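Local structure of Lin2111 protein (Listeria innocua, 3EDP) at residues Glu12-Lys17 with Glu41-Ser46; Ile128-Lys133 with Phe158-Ile163. The protein is of unknown function but probably acts as a DNA-binding transcription regulator of the GntR family, with a UTRA domain behind its winged helix-turn-helix. One frame throughout, in Å; residues are numbered along the deposited sequence.

Interaction 1 of 2, residues Glu12-Lys17 with Glu41-Ser46; sequences EVIASK and EIYSSS
The ring of Y43 is held between two isoleucine methyls: CG2 of I14 sits over one face in a CH-pi contact, 4.2 Å from the ring centroid and 22° off its normal, while CG2 of I42, from the tyrosine's own segment, covers the opposite face. K17 runs along the ring at a slant, past CD1 and CE1; its CE comes to 3.7 Å from CE1 of Y43, and its CB reaches the phenol end, 3.6 Å from OH of Y43. A bend at chi3 (-87°) turns CE and NZ alongside the ring, and the methylenes of this long chain lie along it, with the ammonium last. Y43 itself leaves helical geometry at the end of helix 36-42, and S44, with positive phi, is the C-prime residue of the Schellman motif that closes it. In the GntR winged helix-turn-helix, this turn leads from helix 36-42 into helix 47-59, probably the recognition helix, and the tyrosine lies between it and helix 10-23, touching I18 as well. After the turn, S45 folds its hydroxyl back: OG donates to O of Y43 at 2.8 Å, arriving from above the carbonyl plane. A small residue fits there, because CD1 of I14, whose CG1 lies anti to the carbonyl carbon (chi1 -69°), extends to 3.6 Å from CB of S45. I14 also touches T49 and A53 of helix 47-59.

Interaction 2 of 2, residues Ile128-Lys133 with Phe158-Ile163; sequences IKFVQK and FQIINI
F130 and I160 form the tight part of this contact: the terminal CD1 of I160 lies over one face of the phenyl ring, 4.0 Å from its centroid and 29° off the normal, in a CH-pi contact. The methyl is displaced toward the root of the ring, with CD2 of F130 nearest at 3.6 Å and CB of F130 at 3.8 Å. Both residues adopt the less common first torsion that places the gamma carbon between backbone N and carbonyl carbon (chi1 66° for F130, 62° for I160), and the two side chains then pass each other in opposite directions. Farther out the fit relaxes. CD1 of I163, at the start of helix 163-167, meets the far end of the same ring obliquely, 3.9 Å from CZ of F130, and I128 reaches F158 through a single pair, CD1 to CD1 at 3.9 Å. In the UTRA domain, strand 124-134 is an inner strand of the six-stranded antiparallel sheet, and the irregular segment 158-163 packs across one face of it. The contact is buried and made by side chains alone, which suits large apolar residues: the branched isoleucines offer methyls that reach the rings, and F158 also meets the rings of Y126 and F104. The loop's backbone is tied instead to the edge strand, where K99 NZ bonds to the carbonyls of I160 and I161. Q159 and I161 form the solvent side. K129, buried, points away from the loop to the sheet's other face and forms a salt bridge with E189.

Interaction 1 and interaction 2 follow one another along the chain and lie on opposite sides of its centre, one in the GntR-type DNA-binding part, the other in the UTRA domain. Their centres are about 37 Å apart and their nearest atoms about 22 Å, so neither touches the other. The first, partly buried, joins helix 10-23 to the turn after helix 36-42; the second is buried within the part that in related regulators binds effector molecules. In interaction 1 the loop supplies the aromatic ring, in interaction 2 the methyl that lies over one. The second subunit comes near interaction 2, where its F175 packs on N162, whereas it does not touch the segments of interaction 1.

Interaction 1 of 2, residues Glu12-Lys17 with Glu41-Ser46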
ATOM      1  N   GLU A  12     -35.291   2.409 -32.312  1.00 28.04           N
ATOM      2  CA  GLU A  12     -34.050   3.014 -32.797  1.00 34.15           C
ATOM      3  C   GLU A  12     -34.111   4.536 -32.726  1.00 31.73           C
ATOM      4  O   GLU A  12     -33.113   5.187 -32.411  1.00 37.43           O
ATOM      5  CB  GLU A  12     -33.736   2.575 -34.228  1.00 38.14           C
ATOM      6  CG  GLU A  12     -33.180   1.174 -34.347  1.00 47.12           C
ATOM      7  CD  GLU A  12     -32.904   0.781 -35.790  1.00 58.77           C
ATOM      8  OE1 GLU A  12     -32.912   1.674 -36.667  1.00 58.06           O
ATOM      9  OE2 GLU A  12     -32.682  -0.423 -36.047  1.00 66.59           O
ATOM     10  N   VAL A  13     -35.278   5.101 -33.026  1.00 32.37           N
ATOM     11  CA  VAL A  13     -35.454   6.547 -32.908  1.00 31.76           C
ATOM     12  C   VAL A  13     -35.220   6.968 -31.461  1.00 32.49           C
ATOM     13  O   VAL A  13     -34.491   7.925 -31.184  1.00 36.04           O
ATOM     14  CB  VAL A  13     -36.856   7.002 -33.377  1.00 40.46           C
ATOM     15  CG1 VAL A  13     -37.052   8.497 -33.122  1.00 42.15           C
ATOM     16  CG2 VAL A  13     -37.045   6.688 -34.847  1.00 40.34           C
ATOM     17  N   ILE A  14     -35.817   6.222 -30.534  1.00 30.44           N
ATOM     18  CA  ILE A  14     -35.671   6.517 -29.113  1.00 25.23           C
ATOM     19  C   ILE A  14     -34.239   6.297 -28.604  1.00 31.38           C
ATOM     20  O   ILE A  14     -33.724   7.109 -27.841  1.00 28.71           O
ATOM     21  CB  ILE A  14     -36.723   5.763 -28.263  1.00 30.13           C
ATOM     22  CG1 ILE A  14     -38.116   6.335 -28.548  1.00 33.89           C
ATOM     23  CG2 ILE A  14     -36.424   5.894 -26.776  1.00 26.31           C
ATOM     24  CD1 ILE A  14     -39.203   5.651 -27.784  1.00 37.28           C
ATOM     25  N   ALA A  15     -33.585   5.226 -29.046  1.00 30.10           N
ATOM     26  CA  ALA A  15     -32.177   5.019 -28.686  1.00 29.50           C
ATOM     27  C   ALA A  15     -31.310   6.213 -29.112  1.00 30.27           C
ATOM     28  O   ALA A  15     -30.437   6.651 -28.367  1.00 34.43           O
ATOM     29  CB  ALA A  15     -31.638   3.716 -29.304  1.00 25.54           C
ATOM     30  N   SER A  16     -31.557   6.729 -30.314  1.00 33.11           N
ATOM     31  CA  SER A  16     -30.822   7.893 -30.820  1.00 42.38           C
ATOM     32  C   SER A  16     -31.003   9.125 -29.936  1.00 40.08           C
ATOM     33  O   SER A  16     -30.065   9.892 -29.727  1.00 42.99           O
ATOM     34  CB  SER A  16     -31.257   8.229 -32.250  1.00 45.52           C
ATOM     35  OG  SER A  16     -30.933   7.179 -33.146  1.00 57.24           O
ATOM     36  N   LYS A  17     -32.216   9.316 -29.427  1.00 37.90           N
ATOM     37  CA  LYS A  17     -32.508  10.455 -28.562  1.00 40.30           C
ATOM     38  C   LYS A  17     -31.823  10.311 -27.205  1.00 41.14           C
ATOM     39  O   LYS A  17     -31.300  11.284 -26.658  1.00 40.59           O
ATOM     40  CB  LYS A  17     -34.022  10.649 -28.406  1.00 41.23           C
ATOM     41  CG  LYS A  17     -34.713  11.041 -29.720  1.00 44.61           C
ATOM     42  CD  LYS A  17     -36.103  11.612 -29.503  1.00 52.35           C
ATOM     43  CE  LYS A  17     -37.164  10.519 -29.458  1.00 57.21           C
ATOM     44  NZ  LYS A  17     -38.559  11.077 -29.513  1.00 57.19           N
ATOM     45  N   GLU A  41     -42.266   7.091 -19.712  1.00 30.78           N
ATOM     46  CA  GLU A  41     -43.013   8.327 -19.518  1.00 30.21           C
ATOM     47  C   GLU A  41     -42.443   9.464 -20.363  1.00 30.04           C
ATOM     48  O   GLU A  41     -43.174  10.159 -21.064  1.00 32.72           O
ATOM     49  CB  GLU A  41     -42.987   8.717 -18.041  1.00 37.88           C
ATOM     50  CG  GLU A  41     -43.496  10.111 -17.748  1.00 54.55           C
ATOM     51  CD  GLU A  41     -44.890  10.100 -17.167  1.00 70.69           C
ATOM     52  OE1 GLU A  41     -45.065  10.643 -16.056  1.00 81.00           O
ATOM     53  OE2 GLU A  41     -45.803   9.537 -17.810  1.00 73.44           O
ATOM     54  N   ILE A  42     -41.134   9.654 -20.285  1.00 28.82           N
ATOM     55  CA  ILE A  42     -40.460  10.716 -21.027  1.00 33.96           C
ATOM     56  C   ILE A  42     -40.735  10.622 -22.532  1.00 35.27           C
ATOM     57  O   ILE A  42     -40.993  11.628 -23.201  1.00 33.19           O
ATOM     58  CB  ILE A  42     -38.934  10.671 -20.776  1.00 36.30           C
ATOM     59  CG1 ILE A  42     -38.618  11.074 -19.330  1.00 39.09           C
ATOM     60  CG2 ILE A  42     -38.192  11.553 -21.771  1.00 25.89           C
ATOM     61  CD1 ILE A  42     -37.204  10.694 -18.888  1.00 36.69           C
ATOM     62  N   TYR A  43     -40.691   9.403 -23.057  1.00 29.60           N
ATOM     63  CA  TYR A  43     -40.834   9.191 -24.492  1.00 28.68           C
ATOM     64  C   TYR A  43     -42.211   8.676 -24.885  1.00 26.23           C
ATOM     65  O   TYR A  43     -42.435   8.307 -26.035  1.00 27.93           O
ATOM     66  CB  TYR A  43     -39.724   8.256 -24.997  1.00 25.49           C
ATOM     67  CG  TYR A  43     -38.383   8.941 -24.962  1.00 33.16           C
ATOM     68  CD1 TYR A  43     -38.106   9.992 -25.830  1.00 42.33           C
ATOM     69  CD2 TYR A  43     -37.409   8.573 -24.044  1.00 25.07           C
ATOM     70  CE1 TYR A  43     -36.895  10.642 -25.802  1.00 45.38           C
ATOM     71  CE2 TYR A  43     -36.183   9.220 -24.009  1.00 34.55           C
ATOM     72  CZ  TYR A  43     -35.934  10.253 -24.890  1.00 43.39           C
ATOM     73  OH  TYR A  43     -34.731  10.909 -24.867  1.00 49.23           O
ATOM     74  N   SER A  44     -43.129   8.652 -23.923  1.00 27.25           N
ATOM     75  CA  SER A  44     -44.499   8.212 -24.182  1.00 28.23           C
ATOM     76  C   SER A  44     -44.509   6.905 -24.975  1.00 32.04           C
ATOM     77  O   SER A  44     -45.242   6.767 -25.963  1.00 30.62           O
ATOM     78  CB  SER A  44     -45.283   9.300 -24.933  1.00 32.45           C
ATOM     79  OG  SER A  44     -45.226  10.541 -24.242  1.00 35.39           O
ATOM     80  N   SER A  45     -43.702   5.939 -24.540  1.00 26.03           N
ATOM     81  CA  SER A  45     -43.569   4.694 -25.295  1.00 28.34           C
ATOM     82  C   SER A  45     -43.710   3.457 -24.413  1.00 26.33           C
ATOM     83  O   SER A  45     -43.698   3.554 -23.185  1.00 24.59           O
ATOM     84  CB  SER A  45     -42.237   4.674 -26.055  1.00 35.15           C
ATOM     85  OG  SER A  45     -42.179   5.736 -26.998  1.00 33.25           O
ATOM     86  N   SER A  46     -43.854   2.293 -25.038  1.00 26.24           N
ATOM     87  CA  SER A  46     -44.125   1.076 -24.281  1.00 31.44           C
ATOM     88  C   SER A  46     -42.890   0.561 -23.551  1.00 28.08           C
ATOM     89  O   SER A  46     -41.751   0.951 -23.841  1.00 25.46           O
ATOM     90  CB  SER A  46     -44.675  -0.026 -25.194  1.00 28.12           C
ATOM     91  OG  SER A  46     -43.650  -0.569 -26.003  1.00 30.64           O
TER

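Interaction 2 of 2, residues Ile128-Lys133 with Phe158-Ile163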
ATOM      1  N   ILE A 128     -10.798  -0.209 -14.300  1.00 26.34           N
ATOM      2  CA  ILE A 128      -9.876   0.747 -14.887  1.00 31.84           C
ATOM      3  C   ILE A 128      -8.586   0.031 -15.234  1.00 37.22           C
ATOM      4  O   ILE A 128      -8.059  -0.742 -14.436  1.00 30.11           O
ATOM      5  CB  ILE A 128      -9.575   1.906 -13.917  1.00 34.83           C
ATOM      6  CG1 ILE A 128     -10.856   2.683 -13.611  1.00 40.84           C
ATOM      7  CG2 ILE A 128      -8.525   2.833 -14.503  1.00 32.74           C
ATOM      8  CD1 ILE A 128     -10.734   3.642 -12.447  1.00 46.81           C
ATOM      9  N   LYS A 129      -8.090   0.270 -16.437  1.00 34.88           N
ATOM     10  CA  LYS A 129      -6.812  -0.284 -16.834  1.00 36.23           C
ATOM     11  C   LYS A 129      -5.902   0.846 -17.286  1.00 38.42           C
ATOM     12  O   LYS A 129      -6.296   1.676 -18.111  1.00 34.92           O
ATOM     13  CB  LYS A 129      -7.002  -1.292 -17.965  1.00 34.04           C
ATOM     14  CG  LYS A 129      -5.755  -2.111 -18.277  1.00 42.27           C
ATOM     15  CD  LYS A 129      -5.981  -3.026 -19.471  1.00 58.02           C
ATOM     16  CE  LYS A 129      -7.366  -3.668 -19.433  1.00 68.33           C
ATOM     17  NZ  LYS A 129      -7.645  -4.389 -18.152  1.00 63.03           N
ATOM     18  N   PHE A 130      -4.693   0.892 -16.735  1.00 28.59           N
ATOM     19  CA  PHE A 130      -3.696   1.851 -17.206  1.00 28.91           C
ATOM     20  C   PHE A 130      -2.274   1.297 -17.291  1.00 31.83           C
ATOM     21  O   PHE A 130      -1.939   0.285 -16.679  1.00 30.90           O
ATOM     22  CB  PHE A 130      -3.727   3.157 -16.401  1.00 28.23           C
ATOM     23  CG  PHE A 130      -3.308   3.013 -14.964  1.00 34.66           C
ATOM     24  CD1 PHE A 130      -1.971   3.070 -14.606  1.00 39.31           C
ATOM     25  CD2 PHE A 130      -4.257   2.861 -13.964  1.00 32.63           C
ATOM     26  CE1 PHE A 130      -1.586   2.951 -13.283  1.00 28.73           C
ATOM     27  CE2 PHE A 130      -3.879   2.750 -12.639  1.00 35.86           C
ATOM     28  CZ  PHE A 130      -2.540   2.791 -12.299  1.00 33.68           C
ATOM     29  N   VAL A 131      -1.452   1.982 -18.074  1.00 29.62           N
ATOM     30  CA  VAL A 131      -0.109   1.534 -18.393  1.00 32.43           C
ATOM     31  C   VAL A 131       0.844   2.680 -18.101  1.00 43.36           C
ATOM     32  O   VAL A 131       0.475   3.852 -18.191  1.00 47.58           O
ATOM     33  CB  VAL A 131      -0.000   1.114 -19.881  1.00 47.69           C
ATOM     34  CG1 VAL A 131       1.426   1.248 -20.380  1.00 49.43           C
ATOM     35  CG2 VAL A 131      -0.517  -0.307 -20.081  1.00 37.45           C
ATOM     36  N   GLN A 132       2.070   2.340 -17.741  1.00 45.35           N
ATOM     37  CA  GLN A 132       3.033   3.333 -17.308  1.00 47.22           C
ATOM     38  C   GLN A 132       4.414   2.885 -17.760  1.00 53.16           C
ATOM     39  O   GLN A 132       4.795   1.737 -17.534  1.00 42.89           O
ATOM     40  CB  GLN A 132       2.980   3.422 -15.788  1.00 46.99           C
ATOM     41  CG  GLN A 132       3.619   4.638 -15.176  1.00 56.96           C
ATOM     42  CD  GLN A 132       3.422   4.662 -13.674  1.00 63.64           C
ATOM     43  OE1 GLN A 132       2.752   3.790 -13.112  1.00 62.23           O
ATOM     44  NE2 GLN A 132       4.001   5.658 -13.016  1.00 63.21           N
ATOM     45  N   LYS A 133       5.157   3.774 -18.410  1.00 57.34           N
ATOM     46  CA  LYS A 133       6.536   3.464 -18.782  1.00 69.28           C
ATOM     47  C   LYS A 133       7.435   3.559 -17.552  1.00 81.66           C
ATOM     48  O   LYS A 133       7.324   4.500 -16.767  1.00 84.04           O
ATOM     49  CB  LYS A 133       7.034   4.396 -19.884  1.00 72.03           C
ATOM     50  CG  LYS A 133       6.419   4.128 -21.257  1.00 83.47           C
ATOM     51  CD  LYS A 133       4.901   4.029 -21.174  1.00 86.91           C
ATOM     52  CE  LYS A 133       4.233   4.218 -22.524  1.00 87.92           C
ATOM     53  NZ  LYS A 133       2.757   4.401 -22.370  1.00 83.54           N
ATOM     54  N   PHE A 158     -12.120  10.200 -11.161  1.00 30.85           N
ATOM     55  CA  PHE A 158     -11.272   9.017 -11.094  1.00 34.69           C
ATOM     56  C   PHE A 158      -9.830   9.357 -11.457  1.00 39.21           C
ATOM     57  O   PHE A 158      -9.253   8.805 -12.405  1.00 38.41           O
ATOM     58  CB  PHE A 158     -11.830   7.888 -11.970  1.00 33.41           C
ATOM     59  CG  PHE A 158     -13.113   7.308 -11.450  1.00 38.74           C
ATOM     60  CD1 PHE A 158     -13.107   6.163 -10.670  1.00 37.19           C
ATOM     61  CD2 PHE A 158     -14.326   7.925 -11.718  1.00 35.71           C
ATOM     62  CE1 PHE A 158     -14.294   5.639 -10.179  1.00 42.01           C
ATOM     63  CE2 PHE A 158     -15.508   7.402 -11.236  1.00 38.73           C
ATOM     64  CZ  PHE A 158     -15.493   6.262 -10.463  1.00 43.41           C
ATOM     65  N   GLN A 159      -9.255  10.288 -10.701  1.00 31.04           N
ATOM     66  CA  GLN A 159      -7.862  10.667 -10.900  1.00 32.81           C
ATOM     67  C   GLN A 159      -6.971   9.506 -10.490  1.00 32.23           C
ATOM     68  O   GLN A 159      -7.152   8.932  -9.415  1.00 37.36           O
ATOM     69  CB  GLN A 159      -7.525  11.926 -10.098  1.00 31.36           C
ATOM     70  CG  GLN A 159      -8.475  13.085 -10.391  1.00 39.24           C
ATOM     71  CD  GLN A 159      -8.042  14.389  -9.730  1.00 51.12           C
ATOM     72  OE1 GLN A 159      -7.355  14.387  -8.705  1.00 51.68           O
ATOM     73  NE2 GLN A 159      -8.443  15.508 -10.318  1.00 59.06           N
ATOM     74  N   ILE A 160      -6.028   9.141 -11.351  1.00 34.69           N
ATOM     75  CA  ILE A 160      -5.162   8.000 -11.054  1.00 37.04           C
ATOM     76  C   ILE A 160      -3.707   8.378 -10.794  1.00 27.09           C
ATOM     77  O   ILE A 160      -2.827   7.530 -10.875  1.00 32.17           O
ATOM     78  CB  ILE A 160      -5.222   6.919 -12.153  1.00 38.61           C
ATOM     79  CG1 ILE A 160      -4.732   7.487 -13.487  1.00 38.23           C
ATOM     80  CG2 ILE A 160      -6.629   6.343 -12.256  1.00 32.45           C
ATOM     81  CD1 ILE A 160      -4.546   6.435 -14.567  1.00 40.38           C
ATOM     82  N   ILE A 161      -3.460   9.648 -10.492  1.00 28.71           N
ATOM     83  CA  ILE A 161      -2.126  10.112 -10.122  1.00 28.86           C
ATOM     84  C   ILE A 161      -1.686   9.408  -8.827  1.00 33.11           C
ATOM     85  O   ILE A 161      -0.564   8.927  -8.717  1.00 31.49           O
ATOM     86  CB  ILE A 161      -2.115  11.644  -9.885  1.00 33.27           C
ATOM     87  CG1 ILE A 161      -2.498  12.385 -11.168  1.00 40.78           C
ATOM     88  CG2 ILE A 161      -0.756  12.106  -9.366  1.00 32.66           C
ATOM     89  CD1 ILE A 161      -1.687  11.959 -12.383  1.00 34.33           C
ATOM     90  N   ASN A 162      -2.596   9.341  -7.861  1.00 31.15           N
ATOM     91  CA  ASN A 162      -2.324   8.727  -6.568  1.00 28.65           C
ATOM     92  C   ASN A 162      -3.421   7.721  -6.227  1.00 32.31           C
ATOM     93  O   ASN A 162      -4.555   8.101  -5.903  1.00 26.33           O
ATOM     94  CB  ASN A 162      -2.234   9.816  -5.492  1.00 34.53           C
ATOM     95  CG  ASN A 162      -1.816   9.270  -4.114  1.00 35.98           C
ATOM     96  OD1 ASN A 162      -1.488  10.037  -3.205  1.00 40.98           O
ATOM     97  ND2 ASN A 162      -1.836   7.959  -3.960  1.00 26.40           N
ATOM     98  N   ILE A 163      -3.077   6.437  -6.291  1.00 25.96           N
ATOM     99  CA  ILE A 163      -4.063   5.376  -6.126  1.00 23.32           C
ATOM    100  C   ILE A 163      -4.671   5.351  -4.722  1.00 32.93           C
ATOM    101  O   ILE A 163      -5.855   5.048  -4.554  1.00 27.59           O
ATOM    102  CB  ILE A 163      -3.462   3.985  -6.447  1.00 32.70           C
ATOM    103  CG1 ILE A 163      -2.808   3.996  -7.830  1.00 38.33           C
ATOM    104  CG2 ILE A 163      -4.541   2.905  -6.374  1.00 28.54           C
ATOM    105  CD1 ILE A 163      -3.774   4.387  -8.953  1.00 38.36           C
TER